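Local coordinates for salicylic acid-binding protein 2 (Nicotiana tabacum, PDB 1XKL), which hydrolyses methyl salicylate to salicylic acid, an esterase step in the signalling that activates systemic acquired resistance in plants, at residues 8-13 / 35-40; 50-55 / 180-185; 56-61 / 84-89; 148-153 / 174-179; 202-207 / 216-221. All coordinates share one frame; numbering follows the deposited sequence.

Interaction 1. Residues 8-13 / 35-40. With STH (2-amino-4H-1,3-benzoxathiin-4-ol), chain E.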
# COMPACT_ATOMS: atom_id res chain seq x y z
N VAL A 8 40.20 -6.08 9.02
CA VAL A 8 38.88 -6.65 8.81
C VAL A 8 37.95 -5.90 9.74
O VAL A 8 38.03 -6.05 10.97
CB VAL A 8 38.88 -8.15 9.14
CG1 VAL A 8 37.46 -8.70 9.09
CG2 VAL A 8 39.78 -8.88 8.15
N LEU A 9 37.08 -5.09 9.15
CA LEU A 9 36.16 -4.27 9.92
C LEU A 9 34.79 -4.93 10.05
O LEU A 9 34.15 -5.27 9.06
CB LEU A 9 36.04 -2.88 9.28
CG LEU A 9 37.36 -2.18 8.93
CD1 LEU A 9 37.05 -0.75 8.44
CD2 LEU A 9 38.28 -2.12 10.15
N VAL A 10 34.35 -5.10 11.29
CA VAL A 10 33.09 -5.76 11.59
C VAL A 10 32.14 -4.81 12.28
O VAL A 10 32.37 -4.38 13.42
CB VAL A 10 33.33 -6.97 12.48
CG1 VAL A 10 32.07 -7.78 12.64
CG2 VAL A 10 34.46 -7.80 11.89
N HIS A 11 31.05 -4.49 11.58
CA HIS A 11 30.03 -3.57 12.07
C HIS A 11 29.20 -4.13 13.22
O HIS A 11 29.27 -5.32 13.54
CB HIS A 11 29.10 -3.20 10.91
CG HIS A 11 28.31 -4.36 10.39
ND1 HIS A 11 27.19 -4.85 11.03
CD2 HIS A 11 28.50 -5.15 9.31
CE1 HIS A 11 26.72 -5.89 10.37
NE2 HIS A 11 27.50 -6.10 9.32
N GLY A 12 28.40 -3.26 13.83
CA GLY A 12 27.55 -3.64 14.94
C GLY A 12 26.14 -3.97 14.47
O GLY A 12 25.88 -4.06 13.27
N ALA A 13 25.23 -4.14 15.42
CA ALA A 13 23.85 -4.49 15.11
C ALA A 13 23.08 -3.41 14.37
O ALA A 13 23.21 -2.22 14.65
CB ALA A 13 23.12 -4.85 16.40
N THR A 35 38.80 -4.58 4.61
CA THR A 35 37.60 -5.31 4.21
C THR A 35 36.48 -4.92 5.16
O THR A 35 36.51 -5.26 6.34
CB THR A 35 37.79 -6.85 4.29
OG1 THR A 35 38.84 -7.26 3.40
CG2 THR A 35 36.51 -7.56 3.89
N ALA A 36 35.50 -4.16 4.66
CA ALA A 36 34.36 -3.75 5.48
C ALA A 36 33.22 -4.63 5.02
O ALA A 36 32.37 -4.22 4.23
CB ALA A 36 34.02 -2.28 5.23
N LEU A 37 33.19 -5.86 5.52
CA LEU A 37 32.15 -6.78 5.10
C LEU A 37 30.78 -6.52 5.70
O LEU A 37 30.61 -5.71 6.62
CB LEU A 37 32.57 -8.22 5.39
CG LEU A 37 32.45 -8.71 6.84
CD1 LEU A 37 32.88 -10.16 6.91
CD2 LEU A 37 33.29 -7.85 7.75
N ASP A 38 29.80 -7.21 5.15
CA ASP A 38 28.43 -7.11 5.61
C ASP A 38 28.17 -8.44 6.29
O ASP A 38 28.43 -9.49 5.71
CB ASP A 38 27.47 -7.00 4.42
CG ASP A 38 27.20 -5.57 4.00
OD1 ASP A 38 26.64 -5.39 2.89
OD2 ASP A 38 27.51 -4.62 4.76
N LEU A 39 27.69 -8.42 7.53
CA LEU A 39 27.39 -9.68 8.20
C LEU A 39 26.07 -10.15 7.59
O LEU A 39 25.52 -9.49 6.70
CB LEU A 39 27.25 -9.47 9.71
CG LEU A 39 28.57 -9.17 10.43
CD1 LEU A 39 28.31 -8.86 11.90
CD2 LEU A 39 29.49 -10.36 10.30
N ALA A 40 25.57 -11.30 8.04
CA ALA A 40 24.32 -11.84 7.51
C ALA A 40 23.16 -10.89 7.78
O ALA A 40 23.07 -10.27 8.84
CB ALA A 40 24.04 -13.20 8.14
C8 STH E . 24.48 -3.39 19.56
O8 STH E . 24.25 -4.70 19.85
C1 STH E . 24.07 -2.29 20.49
C2 STH E . 24.35 -0.88 20.12
C3 STH E . 23.95 0.16 21.01
C4 STH E . 23.27 -0.15 22.23
C5 STH E . 22.99 -1.50 22.58
C6 STH E . 23.37 -2.56 21.72
C7 STH E . 25.73 -1.57 18.23
O2 STH E . 25.04 -0.54 18.93
N7 STH E . 25.80 -1.20 16.90
S7 STH E . 25.16 -3.07 18.37
O HOH W 1 31.75 -4.38 8.65
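In the alpha/beta-hydrolase fold, strands 6-10 and 33-36 are parallel neighbours linked by a beta-alpha-beta crossover through helix 23-29, and this contact covers their C-terminal ends and the loops beyond. Across the two segments Leu9 N donates to Thr35 O (2.9 Å, N-H...O 161°). Further along, a water spans the gap, donating to Leu9 O and Leu37 O and accepting weakly from His11 N. His11 bridges the loops. Its CG sits in the crowded position between backbone N and carbonyl carbon (chi1 65°), and both ring nitrogens are used close to the ring plane. ND1 donates to Gly12 O at 2.7 Å, so NE2 is the acceptor for Leu39 N at 2.9 Å, which fixes the ring's rotation and its tautomer. Gly12 and Ala13 carry the loop on to the ligand pocket, where Ala13 N lies 3.1 Å from STH S7. Leu39 folds back along the imidazole, its CD1 making an off-centre CH-pi contact 4.1 Å from the His11 ring centroid.

Interaction 2. Residues 50-55 / 180-185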
# COMPACT_ATOMS: atom_id res chain seq x y z
N GLU A 50 14.91 -13.00 10.19
CA GLU A 50 14.14 -14.16 10.62
C GLU A 50 14.78 -15.49 10.21
O GLU A 50 14.37 -16.55 10.66
CB GLU A 50 12.72 -14.10 10.05
CG GLU A 50 11.88 -12.93 10.53
CD GLU A 50 12.13 -11.64 9.75
OE1 GLU A 50 11.54 -10.61 10.13
OE2 GLU A 50 12.91 -11.66 8.78
N GLU A 51 15.79 -15.42 9.35
CA GLU A 51 16.47 -16.63 8.90
C GLU A 51 17.65 -16.96 9.80
O GLU A 51 18.26 -18.01 9.67
CB GLU A 51 16.98 -16.46 7.47
CG GLU A 51 15.89 -16.20 6.44
CD GLU A 51 16.44 -15.82 5.09
OE1 GLU A 51 17.27 -16.59 4.55
OE2 GLU A 51 16.06 -14.76 4.56
N LEU A 52 17.97 -16.04 10.71
CA LEU A 52 19.10 -16.25 11.61
C LEU A 52 18.62 -16.58 13.02
O LEU A 52 17.82 -15.84 13.60
CB LEU A 52 19.98 -15.00 11.66
CG LEU A 52 20.31 -14.31 10.33
CD1 LEU A 52 21.22 -13.11 10.60
CD2 LEU A 52 20.98 -15.30 9.39
N ARG A 53 19.10 -17.68 13.57
CA ARG A 53 18.68 -18.03 14.92
C ARG A 53 19.85 -18.16 15.90
O ARG A 53 19.63 -18.29 17.10
CB ARG A 53 17.84 -19.30 14.88
CG ARG A 53 18.33 -20.32 13.88
CD ARG A 53 17.23 -21.32 13.52
NE ARG A 53 16.54 -20.99 12.27
CZ ARG A 53 15.77 -19.92 12.07
NH1 ARG A 53 15.58 -19.03 13.04
NH2 ARG A 53 15.17 -19.75 10.90
N THR A 54 21.08 -18.10 15.39
CA THR A 54 22.27 -18.19 16.23
C THR A 54 23.31 -17.15 15.81
O THR A 54 23.31 -16.68 14.66
CB THR A 54 22.97 -19.57 16.14
OG1 THR A 54 23.57 -19.71 14.84
CG2 THR A 54 21.97 -20.69 16.36
N LEU A 55 24.22 -16.81 16.72
CA LEU A 55 25.25 -15.84 16.40
C LEU A 55 26.11 -16.38 15.26
O LEU A 55 26.61 -15.62 14.43
CB LEU A 55 26.14 -15.57 17.62
CG LEU A 55 27.25 -14.52 17.38
CD1 LEU A 55 26.60 -13.17 17.10
CD2 LEU A 55 28.14 -14.43 18.60
N SER A 180 19.63 -8.66 15.89
CA SER A 180 19.28 -9.41 17.09
C SER A 180 20.50 -9.47 17.99
O SER A 180 21.62 -9.31 17.52
CB SER A 180 18.86 -10.83 16.68
OG SER A 180 18.57 -11.67 17.78
N LEU A 181 20.29 -9.66 19.29
CA LEU A 181 21.41 -9.77 20.22
C LEU A 181 21.68 -11.26 20.38
O LEU A 181 22.65 -11.65 21.01
CB LEU A 181 21.06 -9.16 21.58
CG LEU A 181 20.88 -7.64 21.63
CD1 LEU A 181 20.55 -7.20 23.05
CD2 LEU A 181 22.16 -6.97 21.16
N PHE A 182 20.79 -12.07 19.81
CA PHE A 182 20.91 -13.53 19.87
C PHE A 182 21.05 -14.05 21.31
O PHE A 182 21.79 -15.00 21.56
CB PHE A 182 22.09 -13.98 19.02
CG PHE A 182 21.96 -13.60 17.56
CD1 PHE A 182 21.12 -14.32 16.72
CD2 PHE A 182 22.62 -12.48 17.06
CE1 PHE A 182 20.93 -13.92 15.39
CE2 PHE A 182 22.43 -12.07 15.74
CZ PHE A 182 21.58 -12.80 14.90
N MSE A 183 20.33 -13.41 22.23
CA MSE A 183 20.35 -13.79 23.65
C MSE A 183 20.07 -15.28 23.83
O MSE A 183 20.83 -15.98 24.49
CB MSE A 183 19.28 -13.00 24.41
CG MSE A 183 19.39 -11.49 24.31
SE MSE A 183 20.82 -10.76 25.38
CE MSE A 183 19.86 -10.50 27.03
N GLU A 184 18.98 -15.75 23.23
CA GLU A 184 18.58 -17.15 23.33
C GLU A 184 19.72 -18.10 23.00
O GLU A 184 20.10 -18.93 23.82
CB GLU A 184 17.40 -17.43 22.40
CG GLU A 184 16.90 -18.87 22.47
CD GLU A 184 16.36 -19.22 23.85
OE1 GLU A 184 16.29 -20.43 24.17
OE2 GLU A 184 16.00 -18.29 24.60
N ASP A 185 20.26 -17.98 21.79
CA ASP A 185 21.37 -18.82 21.35
C ASP A 185 22.58 -18.70 22.28
O ASP A 185 23.17 -19.71 22.67
CB ASP A 185 21.78 -18.45 19.93
CG ASP A 185 23.05 -19.16 19.48
OD1 ASP A 185 23.09 -20.41 19.53
OD2 ASP A 185 24.01 -18.47 19.09
O HOH W 2 19.02 -16.38 19.27
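Helix N-capping frames this contact, in which the start of helix 55-67 meets the start of helix 183-188. In the first shell, Leu55 N donates to Asp185 OD2 at 2.9 Å with an N-H...O angle of 163°, reaching the oxygen from above the carboxylate plane. Asp185 has CG anti to its backbone N (chi1 172°), which lays the carboxylate against Thr54: OD2 is 3.3 Å from Thr54 CB, and OD1 lies beside the methyl CG2. Thr54 is itself the N-cap, its OG1 accepting from Asp57 N, so a side chain of each segment serves the same helix start. A probable consequence is that the helix end stabilises the negative charge of Asp185. Tyr191 OH gives OD2 a second hydrogen bond.

Phe182 supplies the apolar half. One face of its ring is covered by Ser180 CB, over the centre, and the opposite face by Leu55 CA, nearer the rim; Leu52 CB meets the ring edge, 4.0 Å from CE1. Further out, Ser180 OG accepts from Phe182 N in an ST turn, which ties the residue beneath the ring to the ring's own backbone. Leu181, between them, touches the bound STH, and the Phe182 ring also meets that of Tyr58. A water links the two backbones, donating to Arg53 O at 3.0 Å and accepting from Asp185 N.

Interaction 3. Residues 56-61 / 84-89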
# COMPACT_ATOMS: atom_id res chain seq x y z
N TYR A 56 26.24 -17.70 15.20
CA TYR A 56 27.03 -18.32 14.14
C TYR A 56 26.47 -18.04 12.74
O TYR A 56 27.23 -17.76 11.82
CB TYR A 56 27.15 -19.83 14.38
CG TYR A 56 28.13 -20.51 13.44
CD1 TYR A 56 27.74 -20.88 12.15
CD2 TYR A 56 29.45 -20.70 13.81
CE1 TYR A 56 28.65 -21.44 11.26
CE2 TYR A 56 30.37 -21.26 12.93
CZ TYR A 56 29.97 -21.62 11.65
OH TYR A 56 30.88 -22.15 10.77
N ASP A 57 25.15 -18.11 12.59
CA ASP A 57 24.52 -17.84 11.28
C ASP A 57 24.75 -16.38 10.89
O ASP A 57 24.93 -16.07 9.72
CB ASP A 57 23.00 -18.06 11.33
CG ASP A 57 22.61 -19.49 11.66
OD1 ASP A 57 23.40 -20.42 11.42
OD2 ASP A 57 21.47 -19.68 12.16
N TYR A 58 24.71 -15.50 11.88
CA TYR A 58 24.90 -14.07 11.68
C TYR A 58 26.34 -13.73 11.30
O TYR A 58 26.59 -12.81 10.52
CB TYR A 58 24.48 -13.33 12.95
CG TYR A 58 24.68 -11.83 12.95
CD1 TYR A 58 24.27 -11.05 11.87
CD2 TYR A 58 25.23 -11.20 14.06
CE1 TYR A 58 24.41 -9.66 11.90
CE2 TYR A 58 25.38 -9.82 14.11
CZ TYR A 58 24.97 -9.05 13.03
OH TYR A 58 25.11 -7.68 13.09
N THR A 59 27.28 -14.50 11.83
CA THR A 59 28.71 -14.29 11.60
C THR A 59 29.27 -15.02 10.38
O THR A 59 30.44 -14.87 10.03
CB THR A 59 29.52 -14.76 12.83
OG1 THR A 59 28.92 -14.25 14.02
CG2 THR A 59 30.97 -14.27 12.74
N LEU A 60 28.42 -15.83 9.74
CA LEU A 60 28.83 -16.60 8.58
C LEU A 60 29.76 -15.85 7.61
O LEU A 60 30.83 -16.35 7.26
CB LEU A 60 27.58 -17.09 7.84
CG LEU A 60 27.75 -18.30 6.93
CD1 LEU A 60 28.40 -19.44 7.71
CD2 LEU A 60 26.38 -18.73 6.39
N PRO A 61 29.39 -14.63 7.19
CA PRO A 61 30.26 -13.90 6.26
C PRO A 61 31.69 -13.74 6.77
O PRO A 61 32.65 -13.93 6.02
CB PRO A 61 29.55 -12.55 6.11
CG PRO A 61 28.10 -12.92 6.31
CD PRO A 61 28.18 -13.85 7.50
N GLY A 84 31.80 -7.06 18.33
CA GLY A 84 32.76 -7.69 19.21
C GLY A 84 32.40 -9.14 19.47
O GLY A 84 33.28 -9.97 19.70
N MSE A 85 31.10 -9.45 19.44
CA MSE A 85 30.67 -10.83 19.66
C MSE A 85 31.03 -11.65 18.42
O MSE A 85 31.42 -12.81 18.53
CB MSE A 85 29.16 -10.91 19.93
CG MSE A 85 28.69 -10.18 21.19
SE MSE A 85 29.49 -10.87 22.83
CE MSE A 85 28.84 -12.69 22.74
N ASN A 86 30.90 -11.04 17.24
CA ASN A 86 31.23 -11.72 15.98
C ASN A 86 32.72 -12.01 15.96
O ASN A 86 33.16 -13.06 15.50
CB ASN A 86 30.87 -10.84 14.77
CG ASN A 86 29.41 -10.49 14.71
OD1 ASN A 86 29.01 -9.36 14.97
ND2 ASN A 86 28.59 -11.48 14.38
N LEU A 87 33.49 -11.06 16.45
CA LEU A 87 34.94 -11.21 16.51
C LEU A 87 35.33 -12.46 17.29
O LEU A 87 36.27 -13.16 16.94
CB LEU A 87 35.57 -10.00 17.17
CG LEU A 87 36.39 -9.07 16.28
CD1 LEU A 87 35.52 -8.50 15.18
CD2 LEU A 87 36.99 -7.98 17.14
N GLY A 88 34.59 -12.73 18.37
CA GLY A 88 34.88 -13.87 19.21
C GLY A 88 34.88 -15.20 18.49
O GLY A 88 35.71 -16.07 18.78
N LEU A 89 33.94 -15.39 17.56
CA LEU A 89 33.88 -16.64 16.83
C LEU A 89 35.08 -16.77 15.91
O LEU A 89 35.61 -17.87 15.72
CB LEU A 89 32.59 -16.73 16.00
CG LEU A 89 31.29 -17.15 16.71
CD1 LEU A 89 30.86 -16.08 17.69
CD2 LEU A 89 30.21 -17.40 15.67
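Asn86 can be followed outward from helix 83-93, the helix that follows the nucleophile Ser81 in the chain, into its crossing with helix 55-67. Its CG is anti to the carbonyl carbon (chi1 -60°), directing the chain at the other helix. CB lies 4.0 Å from Thr59 CG2. Next, Asn86 CG is 4.1 Å from Tyr58 CE2 and 3.9 Å from Thr59 OG1. The amide tip crosses Tyr58 at about a right angle, amide and ring planes 63° apart, and also reaches Thr59, whose OG1 hydrogen-bonds Leu55 O one turn back in its own helix. One turn after Asn86, Leu89 adds an apolar contact: its CD2 rests 3.6 Å from Tyr56 CA and 3.8 Å from Thr59 OG1. The axes of the short helical segments cross at -81°, 9.6 Å apart at closest. Leu55 O can only accept, so the Thr59 hydroxyl proton is probably spent within its own helix, which holds the buried hydroxyl while the Leu89 methyl packs against it.

Interaction 4. Residues 148-153 / 174-179. With STH (2-amino-4H-1,3-benzoxathiin-4-ol), chain E.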
# COMPACT_ATOMS: atom_id res chain seq x y z
N SER A 148 14.01 -10.08 17.65
CA SER A 148 14.73 -9.20 16.73
C SER A 148 14.82 -7.81 17.36
O SER A 148 13.96 -7.42 18.14
CB SER A 148 14.01 -9.12 15.38
OG SER A 148 12.72 -8.53 15.50
N MSE A 149 15.89 -7.09 17.02
CA MSE A 149 16.11 -5.74 17.54
C MSE A 149 16.25 -4.78 16.37
O MSE A 149 17.04 -5.03 15.46
CB MSE A 149 17.38 -5.72 18.40
CG MSE A 149 17.73 -4.36 18.98
SE MSE A 149 19.33 -4.41 20.10
CE MSE A 149 20.60 -4.94 18.74
N PHE A 150 15.48 -3.70 16.38
CA PHE A 150 15.53 -2.72 15.30
C PHE A 150 15.57 -1.31 15.84
O PHE A 150 14.57 -0.80 16.34
CB PHE A 150 14.32 -2.91 14.37
CG PHE A 150 14.33 -2.01 13.16
CD1 PHE A 150 15.50 -1.76 12.46
CD2 PHE A 150 13.14 -1.45 12.69
CE1 PHE A 150 15.50 -0.97 11.31
CE2 PHE A 150 13.13 -0.65 11.54
CZ PHE A 150 14.31 -0.41 10.86
N PHE A 151 16.74 -0.67 15.75
CA PHE A 151 16.90 0.69 16.25
C PHE A 151 15.91 1.64 15.58
O PHE A 151 15.65 1.54 14.38
CB PHE A 151 18.33 1.19 15.99
CG PHE A 151 19.40 0.39 16.67
CD1 PHE A 151 19.12 -0.30 17.85
CD2 PHE A 151 20.69 0.34 16.16
CE1 PHE A 151 20.12 -1.02 18.51
CE2 PHE A 151 21.69 -0.37 16.81
CZ PHE A 151 21.40 -1.06 17.99
N GLY A 152 15.36 2.55 16.37
CA GLY A 152 14.42 3.52 15.84
C GLY A 152 15.17 4.82 15.60
O GLY A 152 16.31 4.97 16.05
N PRO A 153 14.57 5.79 14.89
CA PRO A 153 15.21 7.08 14.61
C PRO A 153 15.62 7.89 15.84
O PRO A 153 16.68 8.52 15.85
CB PRO A 153 14.16 7.80 13.74
CG PRO A 153 12.86 7.17 14.18
CD PRO A 153 13.23 5.72 14.28
N SER A 174 18.47 5.74 6.79
CA SER A 174 18.04 5.12 5.55
C SER A 174 18.69 3.75 5.31
O SER A 174 18.36 3.08 4.33
CB SER A 174 18.36 6.02 4.36
OG SER A 174 19.76 6.07 4.15
N LEU A 175 19.60 3.33 6.18
CA LEU A 175 20.26 2.05 5.98
C LEU A 175 20.13 1.03 7.10
O LEU A 175 20.39 -0.15 6.89
CB LEU A 175 21.74 2.27 5.69
CG LEU A 175 22.08 2.96 4.37
CD1 LEU A 175 23.57 3.28 4.31
CD2 LEU A 175 21.68 2.05 3.22
N VAL A 176 19.73 1.47 8.29
CA VAL A 176 19.60 0.54 9.41
C VAL A 176 18.57 -0.55 9.14
O VAL A 176 17.52 -0.30 8.57
CB VAL A 176 19.21 1.26 10.73
CG1 VAL A 176 20.37 2.10 11.22
CG2 VAL A 176 17.96 2.10 10.53
N ARG A 177 18.90 -1.76 9.56
CA ARG A 177 18.00 -2.88 9.38
C ARG A 177 17.86 -3.62 10.71
O ARG A 177 18.66 -3.45 11.62
CB ARG A 177 18.55 -3.83 8.31
CG ARG A 177 18.64 -3.23 6.91
CD ARG A 177 19.36 -4.19 5.96
NE ARG A 177 18.62 -5.43 5.80
CZ ARG A 177 19.09 -6.51 5.19
NH1 ARG A 177 20.31 -6.51 4.67
NH2 ARG A 177 18.34 -7.60 5.08
N PRO A 178 16.81 -4.46 10.83
CA PRO A 178 16.64 -5.19 12.09
C PRO A 178 17.72 -6.24 12.29
O PRO A 178 18.21 -6.82 11.33
CB PRO A 178 15.25 -5.80 11.95
CG PRO A 178 15.07 -5.94 10.45
CD PRO A 178 15.67 -4.67 9.92
N SER A 179 18.13 -6.47 13.53
CA SER A 179 19.11 -7.51 13.79
C SER A 179 18.68 -8.25 15.05
O SER A 179 17.48 -8.44 15.28
CB SER A 179 20.54 -6.94 13.92
OG SER A 179 20.79 -6.32 15.16
C8 STH E . 24.48 -3.39 19.56
O8 STH E . 24.25 -4.70 19.85
C1 STH E . 24.07 -2.29 20.49
C2 STH E . 24.35 -0.88 20.12
C3 STH E . 23.95 0.16 21.01
C4 STH E . 23.27 -0.15 22.23
C5 STH E . 22.99 -1.50 22.58
C6 STH E . 23.37 -2.56 21.72
C7 STH E . 25.73 -1.57 18.23
O2 STH E . 25.04 -0.54 18.93
N7 STH E . 25.80 -1.20 16.90
S7 STH E . 25.16 -3.07 18.37
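At the edge of the Phe150 ring, near its plane, sits the Val176 carbonyl, with Val176 O 3.5 Å from Phe150 CE1. Pro178 CD makes an off-centre CH-pi contact, 4.3 Å from the Phe150 ring centroid and 28° off the ring normal. Phe150 has CG anti to its backbone N (chi1 -176°), so its side chain runs alongside Pro178 in the same direction. The other aromatic, Phe151, turns to the ligand: its CZ is 3.6 Å from STH C2, and its ring also meets that of Phe155.

These residues belong to the cap region over the alpha/beta-hydrolase core, where strand 147-150 pairs with strand 135-138 and with the chain following helix 166-175. The second pairing is a single antiparallel bridge of the hydrogen-bonded type between Met149 and Ser179. Ser179 N donates to Met149 O at 2.6 Å, almost straight at 175° and in the carbonyl plane. In return Met149 N donates to Ser179 O at 2.7 Å, but from above that carbonyl's plane. The selenomethionine side chain of Met149 is extended until it bends at chi3, bringing CE to 3.8 Å from both STH O8 and Ser179 OG.

Interaction 5. Residues 202-207 / 216-221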
# COMPACT_ATOMS: atom_id res chain seq x y z
N ARG A 202 43.75 -8.68 22.96
CA ARG A 202 42.57 -7.83 22.89
C ARG A 202 42.87 -6.38 23.23
O ARG A 202 43.50 -6.08 24.25
CB ARG A 202 41.49 -8.32 23.86
CG ARG A 202 41.09 -9.78 23.72
CD ARG A 202 39.81 -10.08 24.50
NE ARG A 202 39.96 -10.07 25.96
CZ ARG A 202 40.29 -11.14 26.68
NH1 ARG A 202 40.51 -12.31 26.10
NH2 ARG A 202 40.38 -11.04 28.00
N VAL A 203 42.38 -5.48 22.38
CA VAL A 203 42.55 -4.05 22.58
C VAL A 203 41.16 -3.44 22.64
O VAL A 203 40.33 -3.68 21.76
CB VAL A 203 43.36 -3.42 21.41
CG1 VAL A 203 43.55 -1.93 21.64
CG2 VAL A 203 44.70 -4.11 21.27
N TYR A 204 40.88 -2.66 23.68
CA TYR A 204 39.58 -2.04 23.79
C TYR A 204 39.68 -0.53 23.62
O TYR A 204 40.43 0.14 24.35
CB TYR A 204 38.92 -2.38 25.14
CG TYR A 204 37.43 -2.17 25.14
CD1 TYR A 204 36.89 -0.89 25.08
CD2 TYR A 204 36.55 -3.25 25.13
CE1 TYR A 204 35.51 -0.69 25.02
CE2 TYR A 204 35.16 -3.07 25.08
CZ TYR A 204 34.66 -1.79 25.02
OH TYR A 204 33.30 -1.57 24.98
N ILE A 205 38.96 0.01 22.64
CA ILE A 205 38.96 1.45 22.41
C ILE A 205 37.68 1.99 23.00
O ILE A 205 36.58 1.67 22.54
CB ILE A 205 39.04 1.81 20.88
CG1 ILE A 205 40.30 1.23 20.26
CG2 ILE A 205 39.06 3.32 20.71
CD1 ILE A 205 40.52 1.61 18.79
N VAL A 206 37.83 2.79 24.04
CA VAL A 206 36.71 3.38 24.75
C VAL A 206 36.28 4.71 24.15
O VAL A 206 37.12 5.55 23.83
CB VAL A 206 37.07 3.66 26.23
CG1 VAL A 206 35.90 4.37 26.92
CG2 VAL A 206 37.41 2.36 26.94
N CYS A 207 34.97 4.89 24.02
CA CYS A 207 34.39 6.12 23.49
C CYS A 207 33.67 6.79 24.66
O CYS A 207 32.51 6.49 24.96
CB CYS A 207 33.43 5.80 22.33
SG CYS A 207 34.28 5.01 20.92
N GLU A 216 30.90 3.78 31.29
CA GLU A 216 30.95 2.98 32.50
C GLU A 216 30.92 1.49 32.21
O GLU A 216 31.70 0.73 32.80
CB GLU A 216 29.82 3.37 33.46
CG GLU A 216 28.44 3.53 32.81
CD GLU A 216 28.14 4.98 32.41
OE1 GLU A 216 28.96 5.57 31.67
OE2 GLU A 216 27.08 5.51 32.84
N PHE A 217 30.04 1.06 31.31
CA PHE A 217 29.95 -0.36 30.99
C PHE A 217 31.16 -0.80 30.18
O PHE A 217 31.61 -1.94 30.28
CB PHE A 217 28.67 -0.68 30.22
CG PHE A 217 28.50 -2.15 29.95
CD1 PHE A 217 28.11 -3.02 30.97
CD2 PHE A 217 28.80 -2.68 28.70
CE1 PHE A 217 28.03 -4.39 30.74
CE2 PHE A 217 28.73 -4.04 28.47
CZ PHE A 217 28.34 -4.90 29.49
N GLN A 218 31.68 0.11 29.37
CA GLN A 218 32.85 -0.20 28.58
C GLN A 218 34.02 -0.44 29.54
O GLN A 218 34.75 -1.43 29.41
CB GLN A 218 33.18 0.96 27.63
CG GLN A 218 32.17 1.16 26.49
CD GLN A 218 32.58 2.28 25.56
OE1 GLN A 218 33.74 2.39 25.17
NE2 GLN A 218 31.63 3.13 25.20
N ARG A 219 34.20 0.45 30.52
CA ARG A 219 35.28 0.28 31.49
C ARG A 219 35.00 -0.94 32.36
O ARG A 219 35.93 -1.58 32.86
CB ARG A 219 35.42 1.54 32.36
CG ARG A 219 35.31 2.84 31.58
CD ARG A 219 36.40 3.84 31.93
NE ARG A 219 37.66 3.55 31.24
CZ ARG A 219 38.25 4.39 30.38
NH1 ARG A 219 39.39 4.05 29.80
NH2 ARG A 219 37.69 5.56 30.11
N TRP A 220 33.72 -1.26 32.54
CA TRP A 220 33.34 -2.41 33.34
C TRP A 220 33.87 -3.68 32.68
O TRP A 220 34.37 -4.58 33.36
CB TRP A 220 31.83 -2.50 33.47
CG TRP A 220 31.41 -3.65 34.32
CD1 TRP A 220 31.27 -3.65 35.69
CD2 TRP A 220 31.15 -4.99 33.89
NE1 TRP A 220 30.95 -4.92 36.13
CE2 TRP A 220 30.87 -5.76 35.05
CE3 TRP A 220 31.13 -5.62 32.64
CZ2 TRP A 220 30.57 -7.12 34.99
CZ3 TRP A 220 30.83 -6.98 32.58
CH2 TRP A 220 30.56 -7.71 33.75
N GLN A 221 33.74 -3.76 31.36
CA GLN A 221 34.21 -4.94 30.64
C GLN A 221 35.72 -5.04 30.67
O GLN A 221 36.28 -6.13 30.76
CB GLN A 221 33.76 -4.89 29.18
CG GLN A 221 32.27 -4.79 28.99
CD GLN A 221 31.90 -4.77 27.53
OE1 GLN A 221 31.81 -5.82 26.89
NE2 GLN A 221 31.72 -3.58 26.99
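Gln218 OE1 is gripped across this contact by one good hydrogen bond, from Cys207 N at 3.0 Å, in the amide plane and on a lone pair. The residue belongs to helix 215-225, which follows strand 202-207 in a beta-alpha-beta unit of the hydrolase sheet and runs back nearly antiparallel to it, at 161°. Gln218 extends beyond CG to the Cys207 backbone, and NE2 adds a weak bond to Cys207 O (3.5 Å) besides a hydrogen bond to Ile213 O. The amide thus joins Cys207 to the loop that carries the charge-relay Asp210, which touches the Gln218 side chain; a role in positioning that loop is plausible.

Tyr204 stands across Gln218 at about a right angle. Its OH packs 3.3 Å from Gln218 CG, while OE1 lies in plane at the ring edge. Both Tyr204 OH and Gln221 NE2 hydrogen-bond Ala106 O, a shared anchor that gathers them at one carbonyl. On the other flank Val206 packs beneath the Arg219 guanidinium, whose NH2 forms salt bridges with Glu215 and Glu232. The bent Arg219 chain brings the group over the valine, with Val206 CG2 3.9 Å from Arg219 NH1.

Four of the contacts form one touching cluster, and three reach the pocket. Interactions 1 and 3 meet where Ala40 N probably hydrogen-bonds Tyr58 O, 3.1 Å away. Interactions 2 and 3 share an apolar seam, with Leu55 CD2 3.3 Å from Leu89 CD1. Interactions 1 and 4 converge at STH: Ala13 CB lies 3.4 Å from Met149 CE, itself 3.5 Å from Leu181 CD2 of interaction 2. Interaction 5 touches none of the others; its centre is about 20 Å from that of interaction 1, though both reach the same sheet. Its Gln218 side chain touches that of Asp210 of the charge relay, whereas the Asn86 side chain of interaction 3 is about 8 Å from that of Ser81.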